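Local coordinates for protein UDP-glucose 6-dehydrogenase (Pyrobaculum islandicum, PDB 3VTF) that probably catalyses the NAD-dependent oxidation of UDP-glucose to UDP-glucuronate, and binds UDP-glucose between its two alpha/beta domains, at residues L29-V34 and L177-A182; H66-G71 and K344-D349. All coordinates share one frame; numbering follows the deposited sequence.

Interaction 1. Residues L29-V34 and L177-A182; sequences LGYVGV and LREGSA. With UPG (uridine-5'-diphosphate-glucose), chain B.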
loop_
_atom_site.group_PDB
_atom_site.type_symbol
_atom_site.label_atom_id
_atom_site.label_comp_id
_atom_site.label_asym_id
_atom_site.label_seq_id
_atom_site.Cartn_x
_atom_site.Cartn_y
_atom_site.Cartn_z
ATOM N N LEU A 29 -1.476 -31.655 3.855
ATOM C CA LEU A 29 -0.024 -31.529 3.974
ATOM C C LEU A 29 0.594 -30.909 2.732
ATOM O O LEU A 29 1.590 -31.424 2.285
ATOM C CB LEU A 29 0.633 -32.877 4.342
ATOM C CG LEU A 29 0.169 -33.475 5.704
ATOM C CD1 LEU A 29 0.611 -34.952 5.904
ATOM C CD2 LEU A 29 0.610 -32.604 6.898
ATOM N N GLY A 30 0.020 -29.794 2.209
ATOM C CA GLY A 30 0.695 -28.937 1.230
ATOM C C GLY A 30 1.815 -28.216 2.001
ATOM O O GLY A 30 2.152 -28.528 3.180
ATOM N N TYR A 31 2.371 -27.172 1.417
ATOM C CA TYR A 31 3.460 -26.571 2.134
ATOM C C TYR A 31 3.046 -25.953 3.509
ATOM O O TYR A 31 3.829 -25.946 4.469
ATOM C CB TYR A 31 4.301 -25.645 1.242
ATOM C CG TYR A 31 3.845 -24.277 1.269
ATOM C CD1 TYR A 31 4.415 -23.372 2.156
ATOM C CD2 TYR A 31 2.796 -23.836 0.413
ATOM C CE1 TYR A 31 3.966 -22.054 2.223
ATOM C CE2 TYR A 31 2.331 -22.512 0.442
ATOM C CZ TYR A 31 2.914 -21.621 1.354
ATOM O OH TYR A 31 2.462 -20.301 1.371
ATOM N N VAL A 32 1.852 -25.392 3.585
ATOM C CA VAL A 32 1.358 -24.866 4.904
ATOM C C VAL A 32 1.216 -26.001 5.944
ATOM O O VAL A 32 1.788 -25.941 7.022
ATOM C CB VAL A 32 0.018 -24.107 4.763
ATOM C CG1 VAL A 32 -0.505 -23.692 6.147
ATOM C CG2 VAL A 32 0.260 -22.818 3.990
ATOM N N GLY A 33 0.499 -27.040 5.592
ATOM C CA GLY A 33 0.246 -28.146 6.516
ATOM C C GLY A 33 1.560 -28.813 6.936
ATOM O O GLY A 33 1.757 -29.069 8.097
ATOM N N VAL A 34 2.440 -29.126 5.973
ATOM C CA VAL A 34 3.660 -29.904 6.341
ATOM C C VAL A 34 4.639 -29.043 7.136
ATOM O O VAL A 34 5.233 -29.549 8.093
ATOM C CB VAL A 34 4.341 -30.546 5.097
ATOM C CG1 VAL A 34 5.055 -29.455 4.298
ATOM C CG2 VAL A 34 5.296 -31.638 5.576
ATOM N N LEU A 177 2.745 -17.755 5.950
ATOM C CA LEU A 177 3.981 -18.347 5.488
ATOM C C LEU A 177 4.192 -17.959 4.013
ATOM O O LEU A 177 3.286 -18.107 3.215
ATOM C CB LEU A 177 3.860 -19.909 5.539
ATOM C CG LEU A 177 3.624 -20.477 6.988
ATOM C CD1 LEU A 177 3.967 -21.949 6.930
ATOM C CD2 LEU A 177 4.469 -19.766 8.080
ATOM N N ARG A 178 5.412 -17.602 3.625
ATOM C CA ARG A 178 5.725 -17.538 2.176
ATOM C C ARG A 178 6.486 -18.763 1.725
ATOM O O ARG A 178 7.431 -19.265 2.405
ATOM C CB ARG A 178 6.517 -16.278 1.788
ATOM C CG ARG A 178 6.057 -15.069 2.535
ATOM C CD ARG A 178 6.933 -13.878 2.201
ATOM N NE ARG A 178 8.240 -13.918 2.840
ATOM C CZ ARG A 178 8.486 -13.654 4.114
ATOM N NH1 ARG A 178 7.510 -13.318 4.953
ATOM N NH2 ARG A 178 9.737 -13.728 4.549
ATOM N N GLU A 179 6.119 -19.238 0.550
ATOM C CA GLU A 179 6.885 -20.314 -0.034
ATOM C C GLU A 179 8.312 -19.846 -0.225
ATOM O O GLU A 179 8.558 -18.647 -0.539
ATOM C CB GLU A 179 6.317 -20.695 -1.377
ATOM C CG GLU A 179 5.499 -21.946 -1.378
ATOM C CD GLU A 179 5.196 -22.418 -2.810
ATOM O OE1 GLU A 179 6.085 -23.003 -3.499
ATOM O OE2 GLU A 179 4.056 -22.209 -3.192
ATOM N N GLY A 180 9.268 -20.746 -0.022
ATOM C CA GLY A 180 10.652 -20.297 -0.107
ATOM C C GLY A 180 11.252 -19.837 1.170
ATOM O O GLY A 180 12.443 -20.001 1.380
ATOM N N SER A 181 10.444 -19.315 2.089
ATOM C CA SER A 181 10.965 -19.035 3.438
ATOM C C SER A 181 9.953 -19.530 4.550
ATOM O O SER A 181 9.784 -18.888 5.534
ATOM C CB SER A 181 11.263 -17.563 3.572
ATOM O OG SER A 181 10.132 -16.766 3.218
ATOM N N ALA A 182 9.259 -20.638 4.315
ATOM C CA ALA A 182 8.113 -20.967 5.164
ATOM C C ALA A 182 8.588 -21.325 6.603
ATOM O O ALA A 182 7.940 -21.007 7.592
ATOM C CB ALA A 182 7.419 -22.146 4.536
HETATM N N1 UPG B . 6.007 -10.548 -6.740
HETATM C C2 UPG B . 6.110 -9.430 -7.621
HETATM N N3 UPG B . 6.653 -8.298 -7.167
HETATM C C4 UPG B . 7.038 -8.196 -5.839
HETATM C C5 UPG B . 6.927 -9.288 -4.909
HETATM C C6 UPG B . 6.345 -10.466 -5.419
HETATM O O2 UPG B . 5.727 -9.494 -8.832
HETATM O O4 UPG B . 7.502 -7.077 -5.436
HETATM C C1C UPG B . 5.368 -11.748 -7.329
HETATM C C2C UPG B . 6.265 -12.956 -7.138
HETATM O O2C UPG B . 7.172 -13.134 -8.223
HETATM C C3C UPG B . 5.242 -14.112 -7.077
HETATM C C4C UPG B . 4.008 -13.486 -6.428
HETATM O O4C UPG B . 4.241 -12.061 -6.479
HETATM O O3C UPG B . 4.828 -14.450 -8.428
HETATM C C5C UPG B . 3.813 -13.895 -4.948
HETATM O O5C UPG B . 5.096 -13.846 -4.314
HETATM P PA UPG B . 5.231 -14.269 -2.687
HETATM O O1A UPG B . 4.409 -13.281 -1.796
HETATM O O2A UPG B . 6.717 -14.607 -2.406
HETATM O O3A UPG B . 4.637 -15.762 -2.785
HETATM P PB UPG B . 3.659 -16.626 -1.789
HETATM O O1B UPG B . 4.443 -17.829 -1.329
HETATM O O2B UPG B . 2.537 -16.833 -2.837
HETATM O O3B UPG B . 3.299 -15.818 -0.463
HETATM C "C1'" UPG B . 2.030 -15.104 -0.345
HETATM C "C2'" UPG B . 2.190 -14.105 0.780
HETATM C "C3'" UPG B . 2.251 -14.889 2.113
HETATM C "C4'" UPG B . 0.963 -15.741 2.214
HETATM C "C5'" UPG B . 1.002 -16.812 1.052
HETATM C "C6'" UPG B . -0.223 -17.747 0.936
HETATM O "O2'" UPG B . 3.527 -13.567 0.435
HETATM O "O3'" UPG B . 2.318 -13.933 3.152
HETATM O "O4'" UPG B . 1.036 -16.465 3.461
HETATM O "O5'" UPG B . 0.921 -15.980 -0.140
HETATM O "O6'" UPG B . -1.403 -17.069 1.431
#
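The first turn of helix 31-43 faces a loop, with Tyr31 CA 7.5 Å from Glu179 CA and Val32 CA 7.1 Å from Leu177 CA. Tyr31 carries the contact. Its ring leaves the helix start and lies against the loop backbone. Glu179 CG sits over the centre of one ring face, 3.6 Å from the centroid of Tyr31 and only 6° off the ring normal, a CH-pi contact. Val32 CG2 lies over the opposite face, toward the rim, so the Tyr31 ring is packed from both faces. Ala182 CB meets the ring edge, near its plane, at Tyr31 CD1. Extended beyond CG (chi2 -169°), the Glu179 chain carries the carboxylate past the CD2-CE2 side of the ring, with the two planes 48° apart.

The phenol of Tyr31 gives a hydrogen bond to the backbone, OH to Leu177 O, 3.0 Å. The donor comes from above the carbonyl plane. The same Leu177 O accepts a second bond, from O4' of the UDP-glucose, at 2.8 Å. Two donors thus hold this carbonyl, one from the protein and one from the sugar.

Gly30 is the N-cap of the helix. With Gly33 it fits the glycine-rich GxGxxG pattern of a Rossmann-type fold, consistent with the NAD-binding domain of this family. Segment 177-182, a loop that runs into helix 182-187, belongs to the same domain and forms part of the UDP-glucose pocket. Residues Arg178 to Ser181 make a type II turn, with Gly180 at positive phi. Within it, Glu179 N donates to O1B of the diphosphate at 2.9 Å. Arg178 CG lies 3.6 Å from the glucose O2', and the Arg178 guanidinium forms a salt bridge with Asp185. Leu177 CB packs obliquely on Tyr31 CE1 at 4.0 Å.

Interaction 2. Residues H66-G71 and K344-D349; sequences HIYEPG and KPNTDD. With UPG (uridine-5'-diphosphate-glucose), chain B.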
loop_
_atom_site.group_PDB
_atom_site.type_symbol
_atom_site.label_atom_id
_atom_site.label_comp_id
_atom_site.label_asym_id
_atom_site.label_seq_id
_atom_site.Cartn_x
_atom_site.Cartn_y
_atom_site.Cartn_z
ATOM N N HIS A 66 7.801 -34.202 -0.258
ATOM C CA HIS A 66 7.219 -34.311 -1.608
ATOM C C HIS A 66 7.231 -32.974 -2.313
ATOM O O HIS A 66 6.754 -32.837 -3.427
ATOM C CB HIS A 66 5.766 -34.810 -1.495
ATOM C CG HIS A 66 4.921 -33.912 -0.620
ATOM N ND1 HIS A 66 5.205 -33.711 0.704
ATOM C CD2 HIS A 66 3.838 -33.095 -0.922
ATOM C CE1 HIS A 66 4.325 -32.808 1.223
ATOM N NE2 HIS A 66 3.464 -32.455 0.246
ATOM N N ILE A 67 7.789 -31.958 -1.704
ATOM C CA ILE A 67 7.714 -30.591 -2.275
ATOM C C ILE A 67 9.005 -29.951 -1.921
ATOM O O ILE A 67 9.645 -30.364 -0.936
ATOM C CB ILE A 67 6.531 -29.724 -1.673
ATOM C CG1 ILE A 67 6.580 -29.650 -0.127
ATOM C CG2 ILE A 67 5.185 -30.216 -2.218
ATOM C CD1 ILE A 67 5.842 -28.439 0.476
ATOM N N TYR A 68 9.420 -28.949 -2.685
ATOM C CA TYR A 68 10.685 -28.343 -2.377
ATOM C C TYR A 68 10.502 -27.136 -1.514
ATOM O O TYR A 68 9.832 -26.205 -1.926
ATOM C CB TYR A 68 11.434 -27.930 -3.654
ATOM C CG TYR A 68 12.605 -27.115 -3.318
ATOM C CD1 TYR A 68 13.707 -27.682 -2.611
ATOM C CD2 TYR A 68 12.652 -25.753 -3.660
ATOM C CE1 TYR A 68 14.818 -26.895 -2.291
ATOM C CE2 TYR A 68 13.757 -24.980 -3.324
ATOM C CZ TYR A 68 14.824 -25.576 -2.668
ATOM O OH TYR A 68 15.846 -24.795 -2.340
ATOM N N GLU A 69 11.173 -27.097 -0.369
ATOM C CA GLU A 69 11.093 -25.933 0.502
ATOM C C GLU A 69 12.407 -25.879 1.271
ATOM O O GLU A 69 12.772 -26.874 1.920
ATOM C CB GLU A 69 9.913 -26.112 1.488
ATOM C CG GLU A 69 9.695 -24.970 2.478
ATOM C CD GLU A 69 9.442 -23.601 1.863
ATOM O OE1 GLU A 69 8.624 -23.394 0.945
ATOM O OE2 GLU A 69 10.003 -22.619 2.346
ATOM N N PRO A 70 13.122 -24.755 1.200
ATOM C CA PRO A 70 14.479 -24.660 1.759
ATOM C C PRO A 70 14.528 -25.073 3.236
ATOM O O PRO A 70 13.757 -24.509 4.072
ATOM C CB PRO A 70 14.814 -23.163 1.613
ATOM C CG PRO A 70 14.081 -22.760 0.358
ATOM C CD PRO A 70 12.780 -23.569 0.379
ATOM N N GLY A 71 15.373 -26.071 3.549
ATOM C CA GLY A 71 15.523 -26.514 4.968
ATOM C C GLY A 71 14.451 -27.523 5.445
ATOM O O GLY A 71 14.538 -28.025 6.553
ATOM N N LYS A 344 8.084 -17.902 -8.671
ATOM C CA LYS A 344 9.105 -17.000 -8.163
ATOM C C LYS A 344 10.405 -17.796 -7.974
ATOM O O LYS A 344 10.389 -19.042 -8.144
ATOM C CB LYS A 344 8.706 -16.416 -6.842
ATOM C CG LYS A 344 8.428 -17.494 -5.784
ATOM C CD LYS A 344 8.175 -16.744 -4.520
ATOM C CE LYS A 344 8.401 -17.673 -3.360
ATOM N NZ LYS A 344 7.977 -16.918 -2.154
ATOM N N PRO A 345 11.544 -17.096 -7.660
ATOM C CA PRO A 345 12.807 -17.817 -7.526
ATOM C C PRO A 345 12.826 -18.795 -6.339
ATOM O O PRO A 345 12.150 -18.595 -5.321
ATOM C CB PRO A 345 13.839 -16.687 -7.248
ATOM C CG PRO A 345 13.232 -15.454 -7.891
ATOM C CD PRO A 345 11.763 -15.620 -7.516
ATOM N N ASN A 346 13.623 -19.854 -6.494
ATOM C CA ASN A 346 13.814 -20.786 -5.401
ATOM C C ASN A 346 12.555 -21.626 -4.990
ATOM O O ASN A 346 12.224 -21.816 -3.787
ATOM C CB ASN A 346 14.439 -20.069 -4.217
ATOM C CG ASN A 346 15.314 -21.011 -3.427
ATOM O OD1 ASN A 346 15.890 -21.976 -4.006
ATOM N ND2 ASN A 346 15.381 -20.812 -2.106
ATOM N N THR A 347 11.827 -22.062 -6.018
ATOM C CA THR A 347 10.775 -23.059 -5.824
ATOM C C THR A 347 10.735 -23.759 -7.138
ATOM O O THR A 347 11.324 -23.306 -8.162
ATOM C CB THR A 347 9.371 -22.462 -5.610
ATOM O OG1 THR A 347 9.103 -21.574 -6.705
ATOM C CG2 THR A 347 9.234 -21.645 -4.310
ATOM N N ASP A 348 10.000 -24.868 -7.146
ATOM C CA ASP A 348 9.793 -25.584 -8.380
ATOM C C ASP A 348 8.303 -25.519 -8.768
ATOM O O ASP A 348 7.886 -26.019 -9.818
ATOM C CB ASP A 348 10.370 -27.018 -8.354
ATOM C CG ASP A 348 9.673 -27.925 -7.350
ATOM O OD1 ASP A 348 9.194 -27.393 -6.341
ATOM O OD2 ASP A 348 9.626 -29.173 -7.581
ATOM N N ASP A 349 7.560 -24.818 -7.951
ATOM C CA ASP A 349 6.126 -24.540 -8.158
ATOM C C ASP A 349 5.867 -23.647 -9.388
ATOM O O ASP A 349 6.384 -22.502 -9.455
ATOM C CB ASP A 349 5.620 -23.839 -6.859
ATOM C CG ASP A 349 4.120 -23.712 -6.795
ATOM O OD1 ASP A 349 3.431 -23.917 -7.805
ATOM O OD2 ASP A 349 3.612 -23.397 -5.699
HETATM N N1 UPG B . 6.007 -10.548 -6.740
HETATM C C2 UPG B . 6.110 -9.430 -7.621
HETATM N N3 UPG B . 6.653 -8.298 -7.167
HETATM C C4 UPG B . 7.038 -8.196 -5.839
HETATM C C5 UPG B . 6.927 -9.288 -4.909
HETATM C C6 UPG B . 6.345 -10.466 -5.419
HETATM O O2 UPG B . 5.727 -9.494 -8.832
HETATM O O4 UPG B . 7.502 -7.077 -5.436
HETATM C C1C UPG B . 5.368 -11.748 -7.329
HETATM C C2C UPG B . 6.265 -12.956 -7.138
HETATM O O2C UPG B . 7.172 -13.134 -8.223
HETATM C C3C UPG B . 5.242 -14.112 -7.077
HETATM C C4C UPG B . 4.008 -13.486 -6.428
HETATM O O4C UPG B . 4.241 -12.061 -6.479
HETATM O O3C UPG B . 4.828 -14.450 -8.428
HETATM C C5C UPG B . 3.813 -13.895 -4.948
HETATM O O5C UPG B . 5.096 -13.846 -4.314
HETATM P PA UPG B . 5.231 -14.269 -2.687
HETATM O O1A UPG B . 4.409 -13.281 -1.796
HETATM O O2A UPG B . 6.717 -14.607 -2.406
HETATM O O3A UPG B . 4.637 -15.762 -2.785
HETATM P PB UPG B . 3.659 -16.626 -1.789
HETATM O O1B UPG B . 4.443 -17.829 -1.329
HETATM O O2B UPG B . 2.537 -16.833 -2.837
HETATM O O3B UPG B . 3.299 -15.818 -0.463
HETATM C "C1'" UPG B . 2.030 -15.104 -0.345
HETATM C "C2'" UPG B . 2.190 -14.105 0.780
HETATM C "C3'" UPG B . 2.251 -14.889 2.113
HETATM C "C4'" UPG B . 0.963 -15.741 2.214
HETATM C "C5'" UPG B . 1.002 -16.812 1.052
HETATM C "C6'" UPG B . -0.223 -17.747 0.936
HETATM O "O2'" UPG B . 3.527 -13.567 0.435
HETATM O "O3'" UPG B . 2.318 -13.933 3.152
HETATM O "O4'" UPG B . 1.036 -16.465 3.461
HETATM O "O5'" UPG B . 0.921 -15.980 -0.140
HETATM O "O6'" UPG B . -1.403 -17.069 1.431
#
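Tyr68 OH donates to Asn346 OD1 at 3.3 Å, the one hydrogen bond between the two loops. It is long. The hydroxyl lies 37° out of the carbonyl plane. The two side chains cross at about a right angle, and the ring and amide planes are 71° apart.

The ring edge of Tyr68 also faces the backbone of the other loop. Tyr68 CE2 is 3.5 Å from Asn346 O, and CD2 is 3.9 Å from Thr347 CA. Asn346 O is buried here and has no hydrogen-bond partner in the model. The amide nitrogen of Asn346 turns to Pro70, where ND2 lies 3.4 Å from Pro70 CG. The Asn346 side chain therefore meets both Tyr68 and Pro70.

Asp348 approaches from the other end of the tyrosine. With CG between the backbone N and the carbonyl carbon (chi1 65°), the Asp348 carboxylate is turned to the Tyr68 side, and OD1 comes to 3.5 Å from Tyr68 CB. Asp348 OD2 forms a salt bridge with Lys379.

At the start of the second loop, Lys344 reaches the ligand with an extended chain. Lys344 NZ donates to O2A of the UDP-glucose diphosphate at 2.6 Å. Thr347 OG1 makes a weak bond to Lys344 O, 3.2 Å, within the loop.

The contact joins the NAD-binding and UDP-binding domains near the surface. Loop 66-71 connects helix 54-61 to helix 72-81, and loop 344-349 follows strand 335-339 of the parallel sheet and precedes helix 354-364.

In the fold
Interactions 1 and 2 have centres about 9 Å apart, and both touch the same UDP-glucose. Interaction 1 holds the glucose and one phosphate, while interaction 2 brings a lysine to the other phosphate. Lys344 NZ lies 2.4 Å from Glu179 O, too short to be a certain bond. Glu69 joins the loops: its OE1 accepts from Gly180 N and its OE2 from Ala182 N. Tyr31 CB packs on Ile67 CD1 at 3.3 Å, and His66 NE2 makes a weak bond to Leu29 O. Glu179 OE2 and Asp349 OD2 are 2.8 Å apart. Arg351, a predicted NAD site, salt-bridges Asp349 and makes a long, weak ion pair with Glu179. The segments thus gather where the two domains meet.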